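Local coordinates for protein snaclec rhodocytin subunit alpha (Agkistrodon rhodostoma, PDB 3BX4) that triggers platelet aggregation as a snake-venom toxin by binding the C-type lectin-like receptor CLEC1B (CLEC2), at residues C[30-33]-C[34-38]. Sequence-based numbering, arbitrary orientation.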
loop_
_atom_site.group_PDB
_atom_site.type_symbol
_atom_site.label_atom_id
_atom_site.label_comp_id
_atom_site.label_asym_id
_atom_site.label_seq_id
_atom_site.Cartn_x
_atom_site.Cartn_y
_atom_site.Cartn_z
ATOM N N GLU C 30 6.833 6.361 -8.156
ATOM C CA GLU C 30 6.919 7.446 -7.116
ATOM C C GLU C 30 8.300 7.461 -6.479
ATOM O O GLU C 30 8.889 8.530 -6.307
ATOM C CB GLU C 30 5.798 7.287 -6.061
ATOM C CG GLU C 30 5.881 8.295 -4.877
ATOM C CD GLU C 30 5.528 9.719 -5.237
ATOM O OE1 GLU C 30 4.999 10.037 -6.329
ATOM O OE2 GLU C 30 5.788 10.567 -4.336
ATOM N N LYS C 31 8.832 6.296 -6.106
ATOM C CA LYS C 31 10.225 6.199 -5.559
ATOM C C LYS C 31 11.285 6.754 -6.505
ATOM O O LYS C 31 12.217 7.450 -6.145
ATOM C CB LYS C 31 10.614 4.729 -5.167
ATOM C CG LYS C 31 9.818 4.178 -4.013
ATOM C CD LYS C 31 10.538 3.072 -3.269
ATOM C CE LYS C 31 11.123 2.030 -4.089
ATOM N NZ LYS C 31 11.326 0.805 -3.158
ATOM N N PHE C 32 11.178 6.407 -7.799
ATOM C CA PHE C 32 12.077 6.928 -8.766
ATOM C C PHE C 32 12.004 8.448 -8.899
ATOM O O PHE C 32 13.015 9.075 -8.928
ATOM C CB PHE C 32 11.807 6.236 -10.132
ATOM C CG PHE C 32 12.654 6.724 -11.243
ATOM C CD1 PHE C 32 13.821 6.029 -11.606
ATOM C CD2 PHE C 32 12.251 7.826 -12.012
ATOM C CE1 PHE C 32 14.595 6.475 -12.683
ATOM C CE2 PHE C 32 13.023 8.305 -13.073
ATOM C CZ PHE C 32 14.208 7.587 -13.428
ATOM N N CYS C 33 10.788 9.017 -8.851
ATOM C CA CYS C 33 10.689 10.432 -8.944
ATOM C C CYS C 33 11.342 11.084 -7.714
ATOM O O CYS C 33 12.010 12.112 -7.901
ATOM C CB CYS C 33 9.235 10.822 -8.983
ATOM S SG CYS C 33 8.356 10.385 -10.543
ATOM N N ARG C 34 11.184 10.450 -6.557
ATOM C CA ARG C 34 11.754 11.089 -5.317
ATOM C C ARG C 34 13.270 11.081 -5.356
ATOM O O ARG C 34 13.958 11.848 -4.734
ATOM C CB ARG C 34 11.322 10.329 -4.056
ATOM C CG ARG C 34 9.884 10.321 -3.803
ATOM C CD ARG C 34 9.485 11.703 -3.167
ATOM N NE ARG C 34 10.240 12.062 -1.901
ATOM C CZ ARG C 34 9.802 11.780 -0.646
ATOM N NH1 ARG C 34 8.710 11.066 -0.441
ATOM N NH2 ARG C 34 10.498 12.163 0.462
ATOM N N ALA C 35 13.859 10.180 -6.204
ATOM C CA ALA C 35 15.288 10.136 -6.368
ATOM C C ALA C 35 15.857 11.084 -7.441
ATOM O O ALA C 35 17.095 11.137 -7.658
ATOM C CB ALA C 35 15.695 8.694 -6.662
ATOM N N GLN C 36 14.980 11.858 -8.103
ATOM C CA GLN C 36 15.422 12.792 -9.082
ATOM C C GLN C 36 15.614 14.187 -8.537
ATOM O O GLN C 36 14.745 14.627 -7.736
ATOM C CB GLN C 36 14.434 12.880 -10.284
ATOM C CG GLN C 36 14.055 11.493 -10.867
ATOM C CD GLN C 36 15.249 10.664 -11.287
ATOM O OE1 GLN C 36 16.075 11.123 -12.090
ATOM N NE2 GLN C 36 15.391 9.478 -10.711
ATOM N N GLU C 37 16.710 14.810 -8.936
ATOM C CA GLU C 37 16.976 16.221 -8.655
ATOM C C GLU C 37 16.816 16.484 -7.120
ATOM O O GLU C 37 17.398 15.738 -6.285
ATOM C CB GLU C 37 16.040 17.087 -9.489
ATOM C CG GLU C 37 16.184 16.870 -11.016
ATOM C CD GLU C 37 17.526 17.339 -11.580
ATOM O OE1 GLU C 37 18.234 18.146 -10.929
ATOM O OE2 GLU C 37 17.893 16.912 -12.723
ATOM N N ASN C 38 16.037 17.510 -6.746
ATOM C CA ASN C 38 15.796 17.774 -5.333
ATOM C C ASN C 38 14.567 17.072 -4.727
ATOM O O ASN C 38 14.056 17.453 -3.629
ATOM C CB ASN C 38 15.737 19.330 -5.126
ATOM C CG ASN C 38 14.622 20.004 -5.922
ATOM O OD1 ASN C 38 14.681 20.088 -7.144
ATOM N ND2 ASN C 38 13.689 20.604 -5.227
HETATM O O HOH W 1 6.668 9.668 -2.036
#
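Q36, in the loop just after helix 26-34, folds back over the helix's last turn and lays its carboxamide on the flat ring of F32. The two planes are only 13° apart, and NE2 of Q36 sits 3.4 Å above the ring centre. The same NE2 donates to O of F32 at 3.0 Å, from above the carbonyl plane but with the acceptor in the amide plane, which helps fix the carboxamide's rotation. Glutamine suits this place because its chain, bent at chi2 (-56°), can reach back to a carbonyl at the helix end. R34 N keeps the regular helical bond to O of E30 (3.0 Å); A35 N makes just weak bonds to O of K31 and of F32, and Q36 N bonds O of C33, three residues back. The long charged chains of E30 and R34 are bridged by a water, 2.6 Å from OE2 of E30 and 2.9 Å from NH1 of R34. E30 OE2 is also hydrogen-bonded to H41; in the second subunit, R34 NH2 hydrogen-bonds O of S94 and NH1 forms a salt bridge with E80. F20 meets the F32 ring edge to face, F129 at about 75°, and the C33-C131 disulfide ties the end of helix 26-34 to strand 127-133 of the C-type lectin fold.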